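Local coordinates for NADPH-quinone reductase (Pediococcus pentosaceus ATCC 25745, PDB 3HA2) that reduces quinones with electrons from NADPH, probably through a bound FMN, as an oxidoreductase present here as its N-terminal, flavodoxin-like part, at the interface of chains A and B. Sequence-based numbering; all coordinates share one arbitrary frame. Chains: chain A/B, NADPH-quinone reductase.

Contact 1: the interface of chains A and B. Residues chain A 63-64, 116, 121; chain B 123-124, 127-128, 131.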
ATOM      1  N   TRP A  63      -5.587   7.266   0.111  1.00 26.99           N
ATOM      2  CA  TRP A  63      -6.440   6.080  -0.136  1.00 26.95           C
ATOM      3  C   TRP A  63      -6.094   4.886   0.765  1.00 27.07           C
ATOM      4  O   TRP A  63      -5.836   3.770   0.281  1.00 26.27           O
ATOM      5  CB  TRP A  63      -6.437   5.658  -1.623  1.00 28.44           C
ATOM      6  CG  TRP A  63      -7.141   6.660  -2.524  1.00 28.45           C
ATOM      7  CD1 TRP A  63      -6.577   7.366  -3.546  1.00 29.53           C
ATOM      8  CD2 TRP A  63      -8.517   7.073  -2.458  1.00 30.37           C
ATOM      9  NE1 TRP A  63      -7.518   8.189  -4.123  1.00 29.34           N
ATOM     10  CE2 TRP A  63      -8.715   8.027  -3.482  1.00 30.57           C
ATOM     11  CE3 TRP A  63      -9.604   6.716  -1.647  1.00 32.14           C
ATOM     12  CZ2 TRP A  63      -9.961   8.649  -3.715  1.00 30.56           C
ATOM     13  CZ3 TRP A  63     -10.844   7.335  -1.874  1.00 31.30           C
ATOM     14  CH2 TRP A  63     -11.009   8.290  -2.901  1.00 31.10           C
ATOM     15  N   TYR A  64      -6.097   5.146   2.073  1.00 26.34           N
ATOM     16  CA  TYR A  64      -5.962   4.134   3.112  1.00 26.34           C
ATOM     17  C   TYR A  64      -4.595   3.429   3.131  1.00 26.82           C
ATOM     18  O   TYR A  64      -4.464   2.364   3.725  1.00 26.81           O
ATOM     19  CB  TYR A  64      -7.122   3.121   3.012  1.00 26.31           C
ATOM     20  CG  TYR A  64      -8.446   3.815   2.903  1.00 26.39           C
ATOM     21  CD1 TYR A  64      -9.056   4.360   4.029  1.00 26.65           C
ATOM     22  CD2 TYR A  64      -9.081   3.956   1.671  1.00 25.83           C
ATOM     23  CE1 TYR A  64     -10.266   5.004   3.949  1.00 28.87           C
ATOM     24  CE2 TYR A  64     -10.288   4.623   1.570  1.00 27.11           C
ATOM     25  CZ  TYR A  64     -10.877   5.136   2.715  1.00 27.92           C
ATOM     26  OH  TYR A  64     -12.077   5.800   2.620  1.00 27.57           O
ATOM     27  N   PHE A 116     -12.949   0.548   9.168  1.00 23.97           N
ATOM     28  CA  PHE A 116     -11.708  -0.127   9.622  1.00 22.93           C
ATOM     29  C   PHE A 116     -10.805   0.789  10.414  1.00 23.62           C
ATOM     30  O   PHE A 116     -10.689   1.984  10.119  1.00 23.20           O
ATOM     31  CB  PHE A 116     -10.938  -0.715   8.433  1.00 24.15           C
ATOM     32  CG  PHE A 116     -11.813  -1.518   7.519  1.00 24.27           C
ATOM     33  CD1 PHE A 116     -12.345  -2.749   7.950  1.00 27.72           C
ATOM     34  CD2 PHE A 116     -12.132  -1.038   6.252  1.00 28.20           C
ATOM     35  CE1 PHE A 116     -13.194  -3.488   7.104  1.00 27.35           C
ATOM     36  CE2 PHE A 116     -12.957  -1.777   5.392  1.00 28.42           C
ATOM     37  CZ  PHE A 116     -13.495  -2.980   5.819  1.00 26.89           C
ATOM     38  N   LEU A 121      -5.682  -1.051   8.808  1.00 22.88           N
ATOM     39  CA  LEU A 121      -5.177  -0.495   7.549  1.00 23.80           C
ATOM     40  C   LEU A 121      -3.661  -0.550   7.428  1.00 24.12           C
ATOM     41  O   LEU A 121      -3.131  -0.663   6.317  1.00 24.13           O
ATOM     42  CB  LEU A 121      -5.661   0.949   7.346  1.00 24.41           C
ATOM     43  CG  LEU A 121      -7.180   1.061   7.231  1.00 25.42           C
ATOM     44  CD1 LEU A 121      -7.607   2.532   7.332  1.00 27.39           C
ATOM     45  CD2 LEU A 121      -7.679   0.426   5.938  1.00 25.06           C
TER
ATOM     46  N   ARG B 123      -7.306  -4.827   2.646  1.00 24.27           N
ATOM     47  CA  ARG B 123      -8.282  -3.903   3.239  1.00 25.28           C
ATOM     48  C   ARG B 123      -8.257  -2.487   2.638  1.00 24.92           C
ATOM     49  O   ARG B 123      -9.309  -1.879   2.478  1.00 24.19           O
ATOM     50  CB  ARG B 123      -8.119  -3.820   4.766  1.00 25.67           C
ATOM     51  CG  ARG B 123      -9.404  -3.402   5.471  1.00 28.02           C
ATOM     52  CD  ARG B 123     -10.451  -4.510   5.307  1.00 32.11           C
ATOM     53  NE  ARG B 123     -10.293  -5.506   6.347  1.00 31.99           N
ATOM     54  CZ  ARG B 123     -10.826  -6.732   6.357  1.00 29.73           C
ATOM     55  NH1 ARG B 123     -11.579  -7.202   5.355  1.00 30.93           N
ATOM     56  NH2 ARG B 123     -10.577  -7.501   7.395  1.00 29.98           N
ATOM     57  N   PRO B 124      -7.062  -1.945   2.305  1.00 25.84           N
ATOM     58  CA  PRO B 124      -7.094  -0.594   1.674  1.00 26.05           C
ATOM     59  C   PRO B 124      -7.958  -0.513   0.403  1.00 25.79           C
ATOM     60  O   PRO B 124      -8.629   0.504   0.153  1.00 26.04           O
ATOM     61  CB  PRO B 124      -5.615  -0.330   1.359  1.00 26.20           C
ATOM     62  CG  PRO B 124      -4.873  -1.133   2.406  1.00 27.77           C
ATOM     63  CD  PRO B 124      -5.678  -2.414   2.517  1.00 25.60           C
ATOM     64  N   ALA B 127     -11.649  -0.644   1.510  1.00 23.18           N
ATOM     65  CA  ALA B 127     -11.990   0.696   2.006  1.00 23.65           C
ATOM     66  C   ALA B 127     -12.232   1.656   0.850  1.00 24.12           C
ATOM     67  O   ALA B 127     -13.155   2.481   0.883  1.00 23.58           O
ATOM     68  CB  ALA B 127     -10.865   1.236   2.920  1.00 23.53           C
ATOM     69  N   PHE B 128     -11.388   1.562  -0.168  1.00 23.70           N
ATOM     70  CA  PHE B 128     -11.578   2.366  -1.375  1.00 24.41           C
ATOM     71  C   PHE B 128     -12.927   2.082  -2.055  1.00 24.00           C
ATOM     72  O   PHE B 128     -13.671   3.003  -2.396  1.00 23.44           O
ATOM     73  CB  PHE B 128     -10.428   2.113  -2.358  1.00 25.15           C
ATOM     74  CG  PHE B 128     -10.608   2.809  -3.674  1.00 26.97           C
ATOM     75  CD1 PHE B 128     -10.303   4.155  -3.806  1.00 30.15           C
ATOM     76  CD2 PHE B 128     -11.097   2.116  -4.784  1.00 30.14           C
ATOM     77  CE1 PHE B 128     -10.483   4.804  -5.026  1.00 32.07           C
ATOM     78  CE2 PHE B 128     -11.275   2.768  -6.019  1.00 31.06           C
ATOM     79  CZ  PHE B 128     -10.979   4.101  -6.129  1.00 29.16           C
ATOM     80  N   LYS B 131     -15.727   3.599  -0.051  1.00 24.98           N
ATOM     81  CA  LYS B 131     -15.706   5.060  -0.122  1.00 25.37           C
ATOM     82  C   LYS B 131     -16.282   5.557  -1.433  1.00 25.44           C
ATOM     83  O   LYS B 131     -17.000   6.570  -1.471  1.00 26.14           O
ATOM     84  CB  LYS B 131     -14.287   5.597   0.063  1.00 25.26           C
ATOM     85  CG  LYS B 131     -14.190   7.131   0.183  1.00 27.62           C
ATOM     86  CD  LYS B 131     -14.921   7.580   1.446  1.00 32.64           C
ATOM     87  CE  LYS B 131     -14.498   8.945   1.909  1.00 37.44           C
ATOM     88  NZ  LYS B 131     -15.138   9.163   3.244  1.00 38.99           N
TER
HETATM   89  O   HOH W   1     -14.384   3.545   3.253  1.00 27.92           O
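A:Tyr64 lays one face of its ring on the methyl of B:Ala127, whose CB sits over the ring centre, 3.5 Å from the centroid, in a CH-pi contact. The ring lies along helix 123-131 of chain B, and its hydroxyl OH reaches the start of the B:Lys131 chain, 3.4 Å from CB. The two side chains cross at about a right angle; the lysine chain, bent at chi2, lays CB, CG and CD near the oxygen, while NZ is farther away. A water joins the same phenol to the backbone of the helix: it lies 2.9 Å from B:Ala127 O and, at a longer 3.3 Å, from A:Tyr64 OH. No direct polar bond crosses this patch.

Next to the tyrosine, the ring of B:Phe128 turns its edge into one face of the A:Trp63 indole. The planes stand 84° apart, and B:Phe128 CD1 comes within 3.4 Å of A:Trp63 CE3, toward the rim of the six-membered ring. B:Phe128 reaches there with CG anti to its backbone N (chi1 175°). B:Lys131 CG lies at the rim of the indole, in its plane, 3.9 Å from CZ3.

At the start of the helix, B:Arg123 CD is centred over the face of A:Phe116, 3.4 Å from the ring centroid, and the guanidinium is nearly parallel to the ring, 8° from it. A:Leu121 adds a looser apolar contact to the arginine's CG, while B:Pro124 packs against the CB of A:Tyr64.

A:Trp63 and A:Tyr64 both have positive phi, and this unusual backbone turn after strand 54-60 probably helps to present the two rings to the partner. The patch thus joins a loop of one flavodoxin-like subunit to a helix of the other by mostly apolar packing, and probably helps to hold together the two-fold pair seen here, which may be the biological dimer.

Contact 2: the interface of chains A and B. Residues chain A 123, 126-127, 130; chain B 115-116, 121.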
ATOM      1  N   ARG A 123      -1.835  -2.978   8.400  1.00 24.91           N
ATOM      2  CA  ARG A 123      -1.431  -4.385   8.471  1.00 25.79           C
ATOM      3  C   ARG A 123      -0.249  -4.749   7.549  1.00 24.82           C
ATOM      4  O   ARG A 123       0.589  -5.540   7.955  1.00 25.30           O
ATOM      5  CB  ARG A 123      -2.608  -5.343   8.201  1.00 25.71           C
ATOM      6  CG  ARG A 123      -2.408  -6.704   8.897  1.00 29.07           C
ATOM      7  CD  ARG A 123      -2.483  -6.537  10.410  1.00 31.10           C
ATOM      8  NE  ARG A 123      -3.864  -6.536  10.846  1.00 33.27           N
ATOM      9  CZ  ARG A 123      -4.317  -6.115  12.027  1.00 30.10           C
ATOM     10  NH1 ARG A 123      -3.511  -5.618  12.973  1.00 26.93           N
ATOM     11  NH2 ARG A 123      -5.621  -6.187  12.252  1.00 30.23           N
ATOM     12  N   GLU A 126       2.827  -4.110   9.526  1.00 24.00           N
ATOM     13  CA  GLU A 126       2.963  -5.077  10.606  1.00 23.70           C
ATOM     14  C   GLU A 126       3.505  -6.398  10.054  1.00 23.28           C
ATOM     15  O   GLU A 126       4.401  -7.000  10.644  1.00 23.52           O
ATOM     16  CB  GLU A 126       1.616  -5.263  11.307  1.00 23.75           C
ATOM     17  CG  GLU A 126       1.658  -6.133  12.563  1.00 24.12           C
ATOM     18  CD  GLU A 126       0.318  -6.110  13.323  1.00 24.69           C
ATOM     19  OE1 GLU A 126      -0.594  -5.331  12.956  1.00 25.80           O
ATOM     20  OE2 GLU A 126       0.175  -6.887  14.294  1.00 24.51           O
ATOM     21  N   ALA A 127       2.960  -6.842   8.927  1.00 23.86           N
ATOM     22  CA  ALA A 127       3.441  -8.077   8.297  1.00 23.39           C
ATOM     23  C   ALA A 127       4.907  -7.959   7.837  1.00 22.92           C
ATOM     24  O   ALA A 127       5.687  -8.912   7.957  1.00 23.72           O
ATOM     25  CB  ALA A 127       2.526  -8.473   7.136  1.00 23.93           C
ATOM     26  N   ASN A 130       6.982  -8.282  10.970  1.00 24.41           N
ATOM     27  CA  ASN A 130       7.011  -9.692  11.389  1.00 25.42           C
ATOM     28  C   ASN A 130       8.002 -10.481  10.519  1.00 25.14           C
ATOM     29  O   ASN A 130       8.832 -11.248  11.025  1.00 25.47           O
ATOM     30  CB  ASN A 130       5.598 -10.320  11.312  1.00 26.30           C
ATOM     31  CG  ASN A 130       4.648  -9.815  12.403  1.00 28.00           C
ATOM     32  OD1 ASN A 130       3.414  -9.904  12.269  1.00 33.45           O
ATOM     33  ND2 ASN A 130       5.207  -9.266  13.475  1.00 28.16           N
TER
ATOM     34  N   LYS B 115       0.454 -14.776   9.422  1.00 23.30           N
ATOM     35  CA  LYS B 115      -0.523 -14.343  10.433  1.00 23.63           C
ATOM     36  C   LYS B 115      -1.844 -13.750   9.938  1.00 23.52           C
ATOM     37  O   LYS B 115      -2.832 -13.736  10.695  1.00 23.57           O
ATOM     38  CB  LYS B 115       0.107 -13.359  11.436  1.00 24.31           C
ATOM     39  CG  LYS B 115       1.309 -13.918  12.199  1.00 26.09           C
ATOM     40  CD  LYS B 115       1.619 -13.004  13.377  1.00 29.04           C
ATOM     41  CE  LYS B 115       2.911 -13.369  14.071  1.00 30.22           C
ATOM     42  NZ  LYS B 115       2.938 -14.780  14.511  1.00 30.57           N
ATOM     43  N   PHE B 116      -1.848 -13.199   8.727  1.00 23.18           N
ATOM     44  CA  PHE B 116      -2.975 -12.398   8.212  1.00 23.05           C
ATOM     45  C   PHE B 116      -3.456 -12.940   6.879  1.00 23.46           C
ATOM     46  O   PHE B 116      -2.640 -13.387   6.072  1.00 23.37           O
ATOM     47  CB  PHE B 116      -2.572 -10.941   8.052  1.00 23.52           C
ATOM     48  CG  PHE B 116      -1.989 -10.343   9.305  1.00 25.53           C
ATOM     49  CD1 PHE B 116      -2.756 -10.269  10.461  1.00 26.57           C
ATOM     50  CD2 PHE B 116      -0.674  -9.879   9.328  1.00 26.99           C
ATOM     51  CE1 PHE B 116      -2.224  -9.730  11.638  1.00 28.98           C
ATOM     52  CE2 PHE B 116      -0.130  -9.346  10.503  1.00 26.60           C
ATOM     53  CZ  PHE B 116      -0.906  -9.282  11.648  1.00 27.16           C
ATOM     54  N   LEU B 121      -5.085  -8.171   4.262  1.00 23.61           N
ATOM     55  CA  LEU B 121      -4.021  -7.378   3.642  1.00 24.14           C
ATOM     56  C   LEU B 121      -4.570  -6.454   2.565  1.00 24.21           C
ATOM     57  O   LEU B 121      -4.008  -5.381   2.336  1.00 24.56           O
ATOM     58  CB  LEU B 121      -2.918  -8.280   3.055  1.00 24.56           C
ATOM     59  CG  LEU B 121      -2.196  -9.104   4.121  1.00 23.54           C
ATOM     60  CD1 LEU B 121      -1.321 -10.168   3.445  1.00 26.03           C
ATOM     61  CD2 LEU B 121      -1.386  -8.210   5.071  1.00 24.81           C
TER
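The loop leading into helix 118-121 of one flavodoxin-like subunit pushes a phenylalanine against helix 123-131 of the other, and B:Phe116 is the residue that enters. Its ring takes A:Arg123 on one face: CD of the arginine stands over the ring centre, 3.4 Å from the centroid, as a CH-pi contact. CG of the arginine follows over the inner part of the ring, 3.6 Å from B:Phe116 CD2. Bends at chi2 and chi3 (68° and 83°) fold the aliphatic chain across this face, with the guanidinium only 13° from parallel to the ring. The opposite face is backed from within chain B by the CB of B:Lys115, so the phenylalanine is held between its own neighbour and the partner's arginine.

A:Glu126, one helical turn further on, serves as the second shell. Its OE1 accepts a nearly straight hydrogen bond from A:Arg123 NH1 at 2.9 Å, and the pair forms a salt bridge within chain A. The oxygen lies in the guanidinium plane and is met on its syn side, which should steady the rotation of the arginine over the ring. The other carboxylate oxygen, OE2, approaches the outer tip of the phenylalanine, 3.7 Å from B:Phe116 CZ. With an alanine in place of B:Phe116, the methylenes of A:Arg123 would probably lose the face they pack on, leaving a gap between the loop and the helix.

Further along the helix, A:Asn130 points its amide oxygen OD1 across the B:Lys115 chain, 3.7 Å from CD, in a contact with aliphatic carbon. The methyl of A:Ala127 lies more loosely by the other rim of the ring, with CB 4.1 Å from B:Phe116 CD2. At the near end of the helix, B:Leu121 CD2 stays 4.2 Å from A:Arg123 CG.

The centres of the C-alpha atoms of contact 1 and contact 2 lie about 15 Å apart along one two-fold interface. Both use helix 123-131 and the segment running from residue 116 into helix 118-121, with the chains exchanged: the phenylalanine-arginine pairing in contact 1 is the symmetry twin of that in contact 2. Contact 1 adds the loop after strand 54-60, and contact 2 adds B:Lys115, next to the phenylalanine, with A:Glu126 and A:Asn130 of the helix. Each subunit therefore offers its helix and receives its partner's, a reciprocal exchange consistent with a dimer, though the structure alone does not prove it forms in solution.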